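Local atomic coordinates of nitrophorin Cim l NP (Cimex lectularius, PDB entry 2IMQ), a protein that carries nitric oxide on a heme b group and delivers it to the victim during feeding, causing vasodilation. Residues 163-168 with 251-256; 9-14 with 276-281. All blocks are in the same frame, centred on the assembly; numbering follows the deposited sequence.

Contact 1: 163-168 with 251-256; sequences SDFLFW and TGKTIQ
The hydroxyl of Thr251 donates a hydrogen bond to the carboxylate of Asp164, with OG1 and OD2 2.7 Å apart. OG1 does not lie in the plane of the acceptor: it meets OD2 from above, 36° out of the carboxylate plane. The chi1 of Thr251, 58°, sets OG1 between the backbone N and the carbonyl carbon. The other carboxylate oxygen, OD1, is bonded to the backbone N of Arg128, which ties both oxygens of Asp164 into the protein.

Lys253 comes next to this pair. Its NZ stands 4.8 Å from Asp164 OD2, too far for a salt bridge, and is hydrogen-bonded instead to the carbonyl O of Leu282; the positive charge may still favour the ionised carboxylate. The aliphatic part of the lysine packs on Phe165, where CB comes within 3.5 Å of ring atom CE2 at an oblique approach.

Farther along, Ile255 divides its branches between two phenylalanines. CG1 lies at the edge of the Phe165 ring, 3.9 Å from CD2. The second branch, CG2, is anti to the backbone N and touches CE2 of Phe167 at 4.1 Å. Both rings also touch Val280, and Ile255 touches Phe278, all on strand 274-281; this places the apolar half between the two sheets of the DNase I-like beta-sandwich.

The chemistry therefore changes along the contact, from the hydrogen bond donated by the exposed Thr251 to a probably ionised Asp164, at the loop end, to mainly apolar side-chain packing where the buried Ile255 meets the two rings between the sheets.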
ATOM      1  N   SER A 163      12.421   1.443 -12.942  1.00 23.16           N
ATOM      2  CA  SER A 163      11.173   0.944 -13.510  1.00 22.26           C
ATOM      3  C   SER A 163      10.359   2.081 -14.134  1.00 20.19           C
ATOM      4  O   SER A 163      10.522   3.254 -13.790  1.00 22.60           O
ATOM      5  CB  SER A 163      10.331   0.265 -12.404  1.00 22.72           C
ATOM      6  OG  SER A 163      11.009  -0.828 -11.775  1.00 23.73           O
ATOM      7  N   ASP A 164       9.447   1.746 -15.046  1.00 21.08           N
ATOM      8  CA  ASP A 164       8.591   2.745 -15.676  1.00 20.95           C
ATOM      9  C   ASP A 164       7.465   3.225 -14.738  1.00 19.86           C
ATOM     10  O   ASP A 164       7.139   4.394 -14.702  1.00 19.87           O
ATOM     11  CB  ASP A 164       7.934   2.187 -16.930  1.00 22.35           C
ATOM     12  CG  ASP A 164       8.932   1.921 -18.008  1.00 24.46           C
ATOM     13  OD1 ASP A 164       9.414   0.760 -18.103  1.00 27.39           O
ATOM     14  OD2 ASP A 164       9.358   2.858 -18.715  1.00 28.41           O
ATOM     15  N   PHE A 165       6.841   2.292 -14.033  1.00 20.26           N
ATOM     16  CA  PHE A 165       5.718   2.613 -13.089  1.00 19.14           C
ATOM     17  C   PHE A 165       5.992   1.979 -11.740  1.00 19.24           C
ATOM     18  O   PHE A 165       6.192   0.760 -11.653  1.00 20.09           O
ATOM     19  CB  PHE A 165       4.410   2.051 -13.656  1.00 20.68           C
ATOM     20  CG  PHE A 165       4.138   2.459 -15.094  1.00 19.58           C
ATOM     21  CD1 PHE A 165       4.201   1.542 -16.103  1.00 22.93           C
ATOM     22  CD2 PHE A 165       3.788   3.747 -15.402  1.00 20.91           C
ATOM     23  CE1 PHE A 165       3.920   1.946 -17.425  1.00 25.29           C
ATOM     24  CE2 PHE A 165       3.494   4.157 -16.682  1.00 23.83           C
ATOM     25  CZ  PHE A 165       3.589   3.239 -17.700  1.00 23.61           C
ATOM     26  N   LEU A 166       5.996   2.817 -10.710  1.00 17.11           N
ATOM     27  CA  LEU A 166       6.304   2.385  -9.368  1.00 18.05           C
ATOM     28  C   LEU A 166       5.252   2.811  -8.400  1.00 14.65           C
ATOM     29  O   LEU A 166       4.774   3.947  -8.427  1.00 16.69           O
ATOM     30  CB  LEU A 166       7.635   2.918  -8.889  1.00 18.65           C
ATOM     31  CG  LEU A 166       8.826   2.498  -9.773  1.00 19.72           C
ATOM     32  CD1 LEU A 166       9.117   3.594 -10.630  1.00 21.60           C
ATOM     33  CD2 LEU A 166       9.973   2.054  -8.920  1.00 21.04           C
ATOM     34  N   PHE A 167       4.892   1.890  -7.543  1.00 16.14           N
ATOM     35  CA  PHE A 167       3.916   2.127  -6.449  1.00 15.43           C
ATOM     36  C   PHE A 167       4.478   1.605  -5.145  1.00 15.89           C
ATOM     37  O   PHE A 167       5.084   0.548  -5.110  1.00 16.71           O
ATOM     38  CB  PHE A 167       2.601   1.411  -6.799  1.00 16.67           C
ATOM     39  CG  PHE A 167       2.033   1.888  -8.120  1.00 15.48           C
ATOM     40  CD1 PHE A 167       2.341   1.243  -9.311  1.00 16.52           C
ATOM     41  CD2 PHE A 167       1.246   3.027  -8.179  1.00 16.83           C
ATOM     42  CE1 PHE A 167       1.851   1.747 -10.516  1.00 17.13           C
ATOM     43  CE2 PHE A 167       0.770   3.529  -9.383  1.00 17.76           C
ATOM     44  CZ  PHE A 167       1.095   2.870 -10.553  1.00 18.32           C
ATOM     45  N   TRP A 168       4.252   2.337  -4.073  1.00 13.82           N
ATOM     46  CA  TRP A 168       4.700   1.930  -2.770  1.00 14.69           C
ATOM     47  C   TRP A 168       3.472   2.108  -1.897  1.00 13.15           C
ATOM     48  O   TRP A 168       2.925   3.206  -1.763  1.00 14.64           O
ATOM     49  CB  TRP A 168       5.813   2.852  -2.286  1.00 14.39           C
ATOM     50  CG  TRP A 168       6.603   2.384  -1.099  1.00 14.41           C
ATOM     51  CD1 TRP A 168       6.166   1.812   0.031  1.00 14.75           C
ATOM     52  CD2 TRP A 168       8.006   2.428  -0.996  1.00 14.99           C
ATOM     53  NE1 TRP A 168       7.212   1.515   0.871  1.00 15.44           N
ATOM     54  CE2 TRP A 168       8.366   1.894   0.251  1.00 13.88           C
ATOM     55  CE3 TRP A 168       9.031   2.916  -1.836  1.00 17.30           C
ATOM     56  CZ2 TRP A 168       9.662   1.799   0.652  1.00 16.01           C
ATOM     57  CZ3 TRP A 168      10.332   2.812  -1.404  1.00 16.44           C
ATOM     58  CH2 TRP A 168      10.623   2.257  -0.189  1.00 15.78           C
ATOM     59  N   THR A 251      10.980   6.933 -15.666  1.00 21.89           N
ATOM     60  CA  THR A 251      11.242   7.114 -17.103  1.00 21.97           C
ATOM     61  C   THR A 251      10.346   8.154 -17.744  1.00 22.05           C
ATOM     62  O   THR A 251      10.135   8.142 -18.978  1.00 23.61           O
ATOM     63  CB  THR A 251      11.090   5.794 -17.865  1.00 22.68           C
ATOM     64  OG1 THR A 251       9.764   5.292 -17.648  1.00 24.32           O
ATOM     65  CG2 THR A 251      12.037   4.730 -17.421  1.00 25.14           C
ATOM     66  N   GLY A 252       9.788   9.039 -16.947  1.00 22.08           N
ATOM     67  CA  GLY A 252       9.060  10.165 -17.454  1.00 22.90           C
ATOM     68  C   GLY A 252       7.646   9.806 -17.910  1.00 23.11           C
ATOM     69  O   GLY A 252       7.025  10.602 -18.608  1.00 25.82           O
ATOM     70  N   LYS A 253       7.134   8.644 -17.502  1.00 23.31           N
ATOM     71  CA  LYS A 253       5.771   8.217 -17.842  1.00 24.15           C
ATOM     72  C   LYS A 253       4.757   8.905 -16.945  1.00 23.12           C
ATOM     73  O   LYS A 253       5.031   9.233 -15.776  1.00 23.14           O
ATOM     74  CB  LYS A 253       5.618   6.738 -17.693  1.00 24.35           C
ATOM     75  CG  LYS A 253       6.556   5.853 -18.453  1.00 28.17           C
ATOM     76  CD  LYS A 253       6.460   6.092 -19.931  1.00 28.70           C
ATOM     77  CE  LYS A 253       7.175   5.039 -20.687  1.00 33.31           C
ATOM     78  NZ  LYS A 253       7.268   5.448 -22.130  1.00 36.13           N
ATOM     79  N   THR A 254       3.601   9.201 -17.517  1.00 23.06           N
ATOM     80  CA  THR A 254       2.531   9.810 -16.779  1.00 22.76           C
ATOM     81  C   THR A 254       1.789   8.775 -15.933  1.00 21.80           C
ATOM     82  O   THR A 254       1.382   7.746 -16.458  1.00 21.43           O
ATOM     83  CB  THR A 254       1.554  10.496 -17.743  1.00 24.06           C
ATOM     84  OG1 THR A 254       2.261  11.481 -18.483  1.00 28.52           O
ATOM     85  CG2 THR A 254       0.435  11.252 -16.986  1.00 25.84           C
ATOM     86  N   ILE A 255       1.619   9.077 -14.636  1.00 21.10           N
ATOM     87  CA  ILE A 255       0.790   8.285 -13.717  1.00 19.57           C
ATOM     88  C   ILE A 255      -0.202   9.274 -13.149  1.00 18.84           C
ATOM     89  O   ILE A 255       0.183  10.238 -12.511  1.00 21.93           O
ATOM     90  CB  ILE A 255       1.630   7.626 -12.588  1.00 20.00           C
ATOM     91  CG1 ILE A 255       2.666   6.673 -13.157  1.00 19.12           C
ATOM     92  CG2 ILE A 255       0.724   6.934 -11.578  1.00 20.09           C
ATOM     93  CD1 ILE A 255       3.742   6.185 -12.175  1.00 21.23           C
ATOM     94  N   GLN A 256      -1.473   9.040 -13.432  1.00 18.94           N
ATOM     95  CA  GLN A 256      -2.531   9.903 -13.017  1.00 19.20           C
ATOM     96  C   GLN A 256      -3.410   9.216 -11.978  1.00 19.00           C
ATOM     97  O   GLN A 256      -4.149   8.288 -12.296  1.00 19.55           O
ATOM     98  CB  GLN A 256      -3.394  10.280 -14.227  1.00 20.40           C
ATOM     99  CG  GLN A 256      -4.532  11.197 -13.819  1.00 20.98           C
ATOM    100  CD  GLN A 256      -4.045  12.440 -13.106  1.00 26.24           C
ATOM    101  OE1 GLN A 256      -4.457  12.714 -11.959  1.00 31.55           O
ATOM    102  NE2 GLN A 256      -3.150  13.180 -13.750  1.00 24.74           N
TER

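Contact 2: 9-14 with 276-281; sequences VHTVSW and AKFRVT
Val9 and Phe278 exchange two backbone hydrogen bonds, N to O in each direction, as do Thr11 and Ala276: regular antiparallel pairing of two inner strands of one sheet of the beta-sandwich. The Val9 O to Phe278 N bond measures 2.8 Å, and the strand axes approach to 4.8 Å at 155°. Between these hydrogen-bonded pairs lies the non-hydrogen-bonded pair His10-Lys277, whose CA atoms are 4.5 Å apart.

Side chains also pack closely. Thr11 OG1 is 3.5 Å from Ala276 CB and lies in the plane of the Phe278 ring at its edge, 3.9 Å from CE1. On the other face of the sheet, Lys277 CG makes a CH-pi contact over the buried His10 imidazole, 3.7 Å from the ring centroid and 19° off its normal. Val9 CB and Phe278 CB are more widely spaced, at 4.4 Å. Against this buried part, Lys277 is partly exposed; its extended chain keeps CD and CE against the imidazole before NZ reaches its salt bridge with Glu35, while His10 ND1 is bonded to Leu29 O.

Strand 6-17, whose Trp14 touches the heme, continues the sheet through backbone bonds to strand 39-46, while strand 274-281 is flanked by 255-262. From the opposing sheet, strands 127-135 and 165-169 pack against Val9, Thr11 and Val280.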
ATOM      1  N   VAL A   9      -4.617   0.751 -12.632  1.00 17.71           N
ATOM      2  CA  VAL A   9      -4.039   0.041 -11.515  1.00 18.33           C
ATOM      3  C   VAL A   9      -4.846   0.428 -10.306  1.00 16.59           C
ATOM      4  O   VAL A   9      -5.117   1.618 -10.102  1.00 18.15           O
ATOM      5  CB  VAL A   9      -2.543   0.468 -11.250  1.00 18.62           C
ATOM      6  CG1 VAL A   9      -1.948  -0.272 -10.032  1.00 19.21           C
ATOM      7  CG2 VAL A   9      -1.730   0.284 -12.496  1.00 19.81           C
ATOM      8  N   HIS A  10      -5.279  -0.576  -9.538  1.00 17.17           N
ATOM      9  CA  HIS A  10      -5.845  -0.367  -8.190  1.00 16.66           C
ATOM     10  C   HIS A  10      -4.874  -0.914  -7.181  1.00 17.30           C
ATOM     11  O   HIS A  10      -4.345  -2.010  -7.360  1.00 17.31           O
ATOM     12  CB  HIS A  10      -7.189  -1.103  -8.026  1.00 18.42           C
ATOM     13  CG  HIS A  10      -8.321  -0.499  -8.801  1.00 18.28           C
ATOM     14  ND1 HIS A  10      -9.644  -0.842  -8.575  1.00 18.68           N
ATOM     15  CD2 HIS A  10      -8.326   0.426  -9.793  1.00 19.16           C
ATOM     16  CE1 HIS A  10     -10.405  -0.155  -9.412  1.00 20.82           C
ATOM     17  NE2 HIS A  10      -9.635   0.606 -10.173  1.00 21.72           N
ATOM     18  N   THR A  11      -4.647  -0.154  -6.135  1.00 16.08           N
ATOM     19  CA  THR A  11      -3.891  -0.627  -4.993  1.00 16.19           C
ATOM     20  C   THR A  11      -4.707  -0.498  -3.743  1.00 14.55           C
ATOM     21  O   THR A  11      -5.477   0.460  -3.587  1.00 16.53           O
ATOM     22  CB  THR A  11      -2.564   0.175  -4.830  1.00 16.46           C
ATOM     23  OG1 THR A  11      -2.823   1.547  -4.514  1.00 16.89           O
ATOM     24  CG2 THR A  11      -1.739   0.132  -6.107  1.00 17.78           C
ATOM     25  N   VAL A  12      -4.538  -1.438  -2.835  1.00 15.69           N
ATOM     26  CA  VAL A  12      -5.098  -1.302  -1.520  1.00 15.14           C
ATOM     27  C   VAL A  12      -4.111  -1.727  -0.488  1.00 15.28           C
ATOM     28  O   VAL A  12      -3.439  -2.750  -0.663  1.00 16.07           O
ATOM     29  CB  VAL A  12      -6.470  -2.052  -1.398  1.00 17.36           C
ATOM     30  CG1 VAL A  12      -6.320  -3.557  -1.555  1.00 18.25           C
ATOM     31  CG2 VAL A  12      -7.164  -1.740  -0.106  1.00 17.55           C
ATOM     32  N   SER A  13      -4.023  -0.970   0.588  1.00 14.17           N
ATOM     33  CA  SER A  13      -3.269  -1.461   1.684  1.00 15.15           C
ATOM     34  C   SER A  13      -4.029  -1.289   2.989  1.00 14.83           C
ATOM     35  O   SER A  13      -4.915  -0.391   3.135  1.00 16.16           O
ATOM     36  CB  SER A  13      -1.926  -0.825   1.766  1.00 15.87           C
ATOM     37  OG  SER A  13      -1.963   0.467   2.323  1.00 17.43           O
ATOM     38  N   TRP A  14      -3.665  -2.129   3.938  1.00 15.82           N
ATOM     39  CA  TRP A  14      -4.344  -2.144   5.219  1.00 14.95           C
ATOM     40  C   TRP A  14      -3.397  -2.635   6.269  1.00 15.90           C
ATOM     41  O   TRP A  14      -2.860  -3.739   6.191  1.00 16.17           O
ATOM     42  CB  TRP A  14      -5.519  -3.077   5.115  1.00 17.12           C
ATOM     43  CG  TRP A  14      -6.508  -3.015   6.203  1.00 18.69           C
ATOM     44  CD1 TRP A  14      -6.561  -2.163   7.273  1.00 19.10           C
ATOM     45  CD2 TRP A  14      -7.702  -3.768   6.227  1.00 19.66           C
ATOM     46  NE1 TRP A  14      -7.697  -2.429   8.009  1.00 20.70           N
ATOM     47  CE2 TRP A  14      -8.410  -3.414   7.378  1.00 19.90           C
ATOM     48  CE3 TRP A  14      -8.236  -4.745   5.385  1.00 21.75           C
ATOM     49  CZ2 TRP A  14      -9.629  -3.988   7.686  1.00 23.29           C
ATOM     50  CZ3 TRP A  14      -9.419  -5.309   5.712  1.00 23.28           C
ATOM     51  CH2 TRP A  14     -10.108  -4.925   6.825  1.00 23.03           C
ATOM     52  N   ALA A 276      -6.377   3.173  -3.784  1.00 15.08           N
ATOM     53  CA  ALA A 276      -5.994   4.131  -4.782  1.00 15.33           C
ATOM     54  C   ALA A 276      -6.243   3.531  -6.142  1.00 16.44           C
ATOM     55  O   ALA A 276      -6.087   2.332  -6.339  1.00 17.82           O
ATOM     56  CB  ALA A 276      -4.527   4.577  -4.657  1.00 16.15           C
ATOM     57  N   LYS A 277      -6.590   4.389  -7.064  1.00 17.09           N
ATOM     58  CA  LYS A 277      -6.873   4.015  -8.438  1.00 17.91           C
ATOM     59  C   LYS A 277      -6.085   4.962  -9.301  1.00 18.09           C
ATOM     60  O   LYS A 277      -6.118   6.179  -9.108  1.00 18.85           O
ATOM     61  CB  LYS A 277      -8.375   4.092  -8.792  1.00 18.38           C
ATOM     62  CG  LYS A 277      -9.269   3.303  -7.874  1.00 18.85           C
ATOM     63  CD  LYS A 277     -10.751   3.434  -8.258  1.00 19.29           C
ATOM     64  CE  LYS A 277     -11.637   2.756  -7.253  1.00 20.21           C
ATOM     65  NZ  LYS A 277     -13.069   2.854  -7.714  1.00 25.01           N
ATOM     66  N   PHE A 278      -5.365   4.394 -10.267  1.00 18.08           N
ATOM     67  CA  PHE A 278      -4.499   5.176 -11.168  1.00 18.08           C
ATOM     68  C   PHE A 278      -4.743   4.794 -12.597  1.00 19.60           C
ATOM     69  O   PHE A 278      -5.079   3.651 -12.879  1.00 20.60           O
ATOM     70  CB  PHE A 278      -3.031   4.857 -10.885  1.00 17.55           C
ATOM     71  CG  PHE A 278      -2.621   5.074  -9.465  1.00 17.16           C
ATOM     72  CD1 PHE A 278      -2.702   4.034  -8.554  1.00 17.15           C
ATOM     73  CD2 PHE A 278      -2.064   6.272  -9.075  1.00 18.63           C
ATOM     74  CE1 PHE A 278      -2.285   4.222  -7.238  1.00 17.66           C
ATOM     75  CE2 PHE A 278      -1.610   6.425  -7.721  1.00 17.60           C
ATOM     76  CZ  PHE A 278      -1.780   5.399  -6.844  1.00 17.92           C
ATOM     77  N   ARG A 279      -4.438   5.735 -13.467  1.00 20.15           N
ATOM     78  CA  ARG A 279      -4.329   5.461 -14.893  1.00 21.73           C
ATOM     79  C   ARG A 279      -2.900   5.800 -15.317  1.00 20.66           C
ATOM     80  O   ARG A 279      -2.437   6.902 -15.057  1.00 22.79           O
ATOM     81  CB  ARG A 279      -5.309   6.295 -15.648  1.00 21.50           C
ATOM     82  CG  ARG A 279      -5.305   6.158 -17.148  1.00 25.14           C
ATOM     83  CD  ARG A 279      -6.323   7.113 -17.786  1.00 30.12           C
ATOM     84  NE  ARG A 279      -7.668   6.846 -17.294  1.00 36.80           N
ATOM     85  CZ  ARG A 279      -8.581   7.769 -17.013  1.00 41.06           C
ATOM     86  NH1 ARG A 279      -8.312   9.070 -17.142  1.00 45.20           N
ATOM     87  NH2 ARG A 279      -9.780   7.388 -16.576  1.00 43.45           N
ATOM     88  N   VAL A 280      -2.198   4.824 -15.879  1.00 20.04           N
ATOM     89  CA  VAL A 280      -0.842   5.034 -16.371  1.00 20.39           C
ATOM     90  C   VAL A 280      -0.812   5.077 -17.887  1.00 21.63           C
ATOM     91  O   VAL A 280      -1.597   4.377 -18.535  1.00 22.36           O
ATOM     92  CB  VAL A 280       0.146   3.978 -15.806  1.00 21.22           C
ATOM     93  CG1 VAL A 280       0.019   3.886 -14.294  1.00 19.11           C
ATOM     94  CG2 VAL A 280      -0.016   2.648 -16.408  1.00 22.26           C
ATOM     95  N   THR A 281       0.050   5.932 -18.429  1.00 22.58           N
ATOM     96  CA  THR A 281       0.171   6.111 -19.897  1.00 23.65           C
ATOM     97  C   THR A 281       1.462   5.473 -20.331  1.00 23.49           C
ATOM     98  O   THR A 281       2.546   5.854 -19.908  1.00 24.42           O
ATOM     99  CB  THR A 281       0.120   7.604 -20.236  1.00 23.06           C
ATOM    100  OG1 THR A 281      -1.129   8.130 -19.783  1.00 26.54           O
ATOM    101  CG2 THR A 281       0.154   7.850 -21.749  1.00 23.91           C
TER

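In the fold
Strand 274-281 relates the two contacts. Contact 2 pairs it with strand 6-17 inside one sheet, whereas contact 1 spans the sandwich, from strand 165-169 of the other sheet to residues 251-256, which lead into strand 255-262, the neighbour of 274-281. Backbone bonds from Thr254 O to Thr281 N (3.0 Å) and Gln256 O to Arg279 N (2.8 Å) probably join them, and Phe165 CE2 packs 3.5 Å from Val280 CB. The centres of the two contacts are about 12 Å apart. Contact 2, centred about 9 Å from the chain centre, is buried and rests on regular backbone bonding; contact 1, partly buried and centred about 15 Å out, depends on side chains alone for its bonding.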